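Local structure of oxysterol-binding protein homolog 3 (Saccharomyces cerevisiae, 4IC4) at residues 108-117 with 288-299. The protein carries lipids, sterols among them, between membranes through the cytosol in a hydrophobic pocket of its OSBP-related domain, in transport coupled to phosphoinositides. Numbering follows the deposited sequence.
Sequences IYRDKTRTLR and LVSNPKKKYGFT
In the OSBP-related domain, the loop joining helix 94-104 to strand 118-120 packs on the type I' turn K295-F298, which leads into helix 300-305; D111, T113 and R114 of the first close round G297 at the turn. D111 forms an Asx turn: its OD1 takes the backbone N of T113 at 2.8 Å on the anti side and T113 OG1 on the syn side. With CG anti to the backbone N (chi1 -176°), the carboxylate carbon comes beside the CA of G297, and OD2 meets the ring of P292 at CB, 3.4 Å away. Were D111 an alanine, T113 N and OG1 would probably lose their shared acceptor and a gap would open beside P292. G297 has no side chain, and at this point the backbones come close, R114 CA making a CH...O contact of 3.1 Å with Y296 O. Two arginines each have one atom of an aromatic ring over a guanidinium face, the planes tilted by about 60°. For R114 it is F298 CE1, while salt bridges to E67 and E77 fix its end; for R117 it is Y296 CE1, and R117 CD comes in plane to the ring edge. R117 also lies near K118, which binds phosphatidylinositol 4-phosphate. On the far flank the extended R110 passes L288, whose CD2 sits over the guanidinium 3.4 Å from NH2, while R110 NH1 bonds to S107 O. Three waters join polar atoms of the two segments: one bridges R117 NH1, K293 O and Y296 N, and two lie between I108 O and G297 O, one also accepting from D111 N at 2.9 Å, the other, in the plane of the R114 guanidinium, from its NH1 at 2.8 Å.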
loop_
_atom_site.group_PDB
_atom_site.type_symbol
_atom_site.label_atom_id
_atom_site.label_comp_id
_atom_site.label_asym_id
_atom_site.label_seq_id
_atom_site.Cartn_x
_atom_site.Cartn_y
_atom_site.Cartn_z
ATOM N N ILE A 108 6.756 -5.743 -4.341
ATOM C CA ILE A 108 6.165 -5.102 -5.514
ATOM C C ILE A 108 7.193 -4.264 -6.267
ATOM O O ILE A 108 6.954 -3.851 -7.399
ATOM C CB ILE A 108 4.945 -4.200 -5.158
ATOM C CG1 ILE A 108 5.370 -3.036 -4.262
ATOM C CG2 ILE A 108 3.857 -5.045 -4.503
ATOM C CD1 ILE A 108 4.263 -2.014 -4.033
ATOM N N TYR A 109 8.343 -4.031 -5.642
ATOM C CA TYR A 109 9.394 -3.240 -6.265
ATOM C C TYR A 109 10.511 -4.109 -6.832
ATOM O O TYR A 109 11.573 -3.596 -7.186
ATOM C CB TYR A 109 9.973 -2.255 -5.249
ATOM C CG TYR A 109 8.945 -1.287 -4.716
ATOM C CD1 TYR A 109 8.326 -0.373 -5.563
ATOM C CD2 TYR A 109 8.562 -1.311 -3.373
ATOM C CE1 TYR A 109 7.347 0.497 -5.097
ATOM C CE2 TYR A 109 7.578 -0.441 -2.892
ATOM C CZ TYR A 109 6.975 0.458 -3.766
ATOM O OH TYR A 109 5.989 1.311 -3.330
ATOM N N ARG A 110 10.277 -5.414 -6.933
ATOM C CA ARG A 110 11.314 -6.296 -7.459
ATOM C C ARG A 110 11.668 -5.946 -8.898
ATOM O O ARG A 110 12.839 -6.010 -9.280
ATOM C CB ARG A 110 10.919 -7.774 -7.316
ATOM C CG ARG A 110 9.639 -8.243 -7.992
ATOM C CD ARG A 110 9.398 -9.675 -7.515
ATOM N NE ARG A 110 8.263 -10.392 -8.092
ATOM C CZ ARG A 110 6.990 -10.206 -7.752
ATOM N NH1 ARG A 110 6.660 -9.298 -6.844
ATOM N NH2 ARG A 110 6.050 -10.983 -8.275
ATOM N N ASP A 111 10.669 -5.590 -9.700
ATOM C CA ASP A 111 10.945 -5.169 -11.068
ATOM C C ASP A 111 11.164 -3.667 -10.931
ATOM O O ASP A 111 10.233 -2.917 -10.618
ATOM C CB ASP A 111 9.756 -5.429 -11.995
ATOM C CG ASP A 111 10.063 -5.077 -13.441
ATOM O OD1 ASP A 111 10.698 -4.027 -13.668
ATOM O OD2 ASP A 111 9.668 -5.844 -14.348
ATOM N N LYS A 112 12.401 -3.235 -11.148
ATOM C CA LYS A 112 12.767 -1.831 -11.025
ATOM C C LYS A 112 11.862 -0.866 -11.781
ATOM O O LYS A 112 11.807 0.320 -11.455
ATOM C CB LYS A 112 14.219 -1.635 -11.473
ATOM C CG LYS A 112 15.225 -2.320 -10.562
ATOM C CD LYS A 112 16.651 -2.150 -11.065
ATOM C CE LYS A 112 17.642 -2.822 -10.127
ATOM N NZ LYS A 112 19.043 -2.729 -10.626
ATOM N N THR A 113 11.152 -1.365 -12.785
ATOM C CA THR A 113 10.260 -0.513 -13.561
ATOM C C THR A 113 9.232 0.164 -12.647
ATOM O O THR A 113 8.854 1.315 -12.869
ATOM C CB THR A 113 9.516 -1.327 -14.644
ATOM O OG1 THR A 113 10.470 -2.030 -15.453
ATOM C CG2 THR A 113 8.686 -0.410 -15.535
ATOM N N ARG A 114 8.801 -0.548 -11.609
ATOM C CA ARG A 114 7.804 -0.022 -10.677
ATOM C C ARG A 114 8.261 1.245 -9.955
ATOM O O ARG A 114 7.435 2.053 -9.525
ATOM C CB ARG A 114 7.435 -1.100 -9.640
ATOM C CG ARG A 114 6.223 -0.765 -8.763
ATOM C CD ARG A 114 4.925 -0.820 -9.566
ATOM N NE ARG A 114 3.808 -0.193 -8.857
ATOM C CZ ARG A 114 2.999 -0.810 -7.997
ATOM N NH1 ARG A 114 3.153 -2.096 -7.714
ATOM N NH2 ARG A 114 2.024 -0.124 -7.415
ATOM N N THR A 115 9.571 1.436 -9.829
ATOM C CA THR A 115 10.086 2.612 -9.134
ATOM C C THR A 115 10.161 3.881 -9.993
ATOM O O THR A 115 10.513 4.946 -9.487
ATOM C CB THR A 115 11.493 2.343 -8.549
ATOM O OG1 THR A 115 12.438 2.212 -9.617
ATOM C CG2 THR A 115 11.494 1.063 -7.716
ATOM N N LEU A 116 9.812 3.769 -11.271
ATOM C CA LEU A 116 9.869 4.905 -12.196
ATOM C C LEU A 116 8.738 5.922 -12.038
ATOM O O LEU A 116 8.939 7.114 -12.277
ATOM C CB LEU A 116 9.894 4.400 -13.640
ATOM C CG LEU A 116 11.120 3.583 -14.054
ATOM C CD1 LEU A 116 10.862 2.918 -15.389
ATOM C CD2 LEU A 116 12.336 4.493 -14.132
ATOM N N ARG A 117 7.555 5.457 -11.646
ATOM C CA ARG A 117 6.402 6.343 -11.469
ATOM C C ARG A 117 5.793 6.211 -10.075
ATOM O O ARG A 117 6.146 5.307 -9.317
ATOM C CB ARG A 117 5.322 6.041 -12.511
ATOM C CG ARG A 117 5.670 6.410 -13.948
ATOM C CD ARG A 117 5.908 5.162 -14.763
ATOM N NE ARG A 117 5.885 5.405 -16.201
ATOM C CZ ARG A 117 6.141 4.470 -17.110
ATOM N NH1 ARG A 117 6.441 3.235 -16.724
ATOM N NH2 ARG A 117 6.097 4.767 -18.401
ATOM N N LEU A 288 3.984 -11.469 -11.843
ATOM C CA LEU A 288 3.916 -10.107 -12.343
ATOM C C LEU A 288 3.102 -10.244 -13.619
ATOM O O LEU A 288 2.902 -11.356 -14.116
ATOM C CB LEU A 288 5.310 -9.580 -12.693
ATOM C CG LEU A 288 6.300 -9.386 -11.544
ATOM C CD1 LEU A 288 7.608 -8.832 -12.089
ATOM C CD2 LEU A 288 5.710 -8.436 -10.510
ATOM N N VAL A 289 2.606 -9.132 -14.144
ATOM C CA VAL A 289 1.862 -9.192 -15.397
ATOM C C VAL A 289 2.859 -9.556 -16.493
ATOM O O VAL A 289 4.074 -9.472 -16.294
ATOM C CB VAL A 289 1.229 -7.832 -15.761
ATOM C CG1 VAL A 289 0.155 -7.477 -14.748
ATOM C CG2 VAL A 289 2.304 -6.743 -15.805
ATOM N N SER A 290 2.345 -9.961 -17.646
ATOM C CA SER A 290 3.208 -10.312 -18.765
ATOM C C SER A 290 3.904 -9.051 -19.273
ATOM O O SER A 290 3.316 -7.962 -19.260
ATOM C CB SER A 290 2.381 -10.941 -19.886
ATOM O OG SER A 290 1.386 -10.046 -20.351
ATOM N N ASN A 291 5.152 -9.194 -19.710
ATOM C CA ASN A 291 5.929 -8.068 -20.226
ATOM C C ASN A 291 5.835 -6.881 -19.270
ATOM O O ASN A 291 5.458 -5.778 -19.669
ATOM C CB ASN A 291 5.393 -7.667 -21.602
ATOM C CG ASN A 291 5.370 -8.828 -22.572
ATOM O OD1 ASN A 291 4.355 -9.095 -23.216
ATOM N ND2 ASN A 291 6.492 -9.528 -22.679
ATOM N N PRO A 292 6.195 -7.093 -17.997
ATOM C CA PRO A 292 6.150 -6.061 -16.955
ATOM C C PRO A 292 6.907 -4.765 -17.217
ATOM O O PRO A 292 6.536 -3.715 -16.695
ATOM C CB PRO A 292 6.668 -6.796 -15.721
ATOM C CG PRO A 292 7.611 -7.809 -16.307
ATOM C CD PRO A 292 6.820 -8.325 -17.477
ATOM N N LYS A 293 7.962 -4.829 -18.021
ATOM C CA LYS A 293 8.743 -3.637 -18.315
ATOM C C LYS A 293 7.885 -2.600 -19.028
ATOM O O LYS A 293 8.111 -1.397 -18.900
ATOM C CB LYS A 293 9.951 -3.995 -19.186
ATOM C CG LYS A 293 10.869 -2.821 -19.467
ATOM C CD LYS A 293 12.111 -3.254 -20.231
ATOM C CE LYS A 293 13.071 -2.089 -20.412
ATOM N NZ LYS A 293 14.329 -2.503 -21.091
ATOM N N LYS A 294 6.887 -3.078 -19.763
ATOM C CA LYS A 294 6.003 -2.197 -20.514
ATOM C C LYS A 294 4.721 -1.888 -19.755
ATOM O O LYS A 294 3.864 -1.159 -20.254
ATOM C CB LYS A 294 5.644 -2.841 -21.853
ATOM C CG LYS A 294 6.848 -3.198 -22.712
ATOM C CD LYS A 294 6.417 -3.864 -24.005
ATOM C CE LYS A 294 7.618 -4.212 -24.867
ATOM N NZ LYS A 294 8.422 -3.002 -25.197
ATOM N N LYS A 295 4.596 -2.438 -18.550
ATOM C CA LYS A 295 3.401 -2.235 -17.745
ATOM C C LYS A 295 3.675 -1.812 -16.301
ATOM O O LYS A 295 3.089 -2.360 -15.361
ATOM C CB LYS A 295 2.551 -3.507 -17.766
ATOM C CG LYS A 295 2.150 -3.953 -19.165
ATOM C CD LYS A 295 1.386 -5.268 -19.137
ATOM C CE LYS A 295 1.133 -5.786 -20.545
ATOM N NZ LYS A 295 2.406 -5.978 -21.285
ATOM N N TYR A 296 4.576 -0.847 -16.132
ATOM C CA TYR A 296 4.907 -0.301 -14.816
ATOM C C TYR A 296 5.476 -1.297 -13.808
ATOM O O TYR A 296 5.609 -0.969 -12.631
ATOM C CB TYR A 296 3.657 0.341 -14.201
ATOM C CG TYR A 296 2.985 1.376 -15.075
ATOM C CD1 TYR A 296 3.480 2.677 -15.147
ATOM C CD2 TYR A 296 1.863 1.051 -15.833
ATOM C CE1 TYR A 296 2.875 3.634 -15.953
ATOM C CE2 TYR A 296 1.248 2.004 -16.651
ATOM C CZ TYR A 296 1.762 3.291 -16.701
ATOM O OH TYR A 296 1.168 4.243 -17.494
ATOM N N GLY A 297 5.813 -2.502 -14.256
ATOM C CA GLY A 297 6.347 -3.493 -13.335
ATOM C C GLY A 297 5.293 -4.015 -12.372
ATOM O O GLY A 297 5.615 -4.580 -11.328
ATOM N N PHE A 298 4.029 -3.828 -12.738
ATOM C CA PHE A 298 2.887 -4.259 -11.926
ATOM C C PHE A 298 2.828 -5.759 -11.656
ATOM O O PHE A 298 3.229 -6.569 -12.495
ATOM C CB PHE A 298 1.573 -3.917 -12.639
ATOM C CG PHE A 298 1.028 -2.544 -12.346
ATOM C CD1 PHE A 298 1.829 -1.526 -11.836
ATOM C CD2 PHE A 298 -0.305 -2.265 -12.643
ATOM C CE1 PHE A 298 1.306 -0.247 -11.631
ATOM C CE2 PHE A 298 -0.831 -0.997 -12.442
ATOM C CZ PHE A 298 -0.029 0.012 -11.936
ATOM N N THR A 299 2.310 -6.124 -10.486
ATOM C CA THR A 299 2.091 -7.531 -10.174
ATOM C C THR A 299 0.677 -7.778 -10.696
ATOM O O THR A 299 -0.029 -6.832 -11.067
ATOM C CB THR A 299 2.076 -7.837 -8.650
ATOM O OG1 THR A 299 0.877 -7.313 -8.058
ATOM C CG2 THR A 299 3.291 -7.237 -7.965
HETATM O O HOH W 1 4.655 -4.268 -8.769
HETATM O O HOH W 2 7.749 -5.567 -9.453
HETATM O O HOH W 3 6.334 0.570 -18.166
#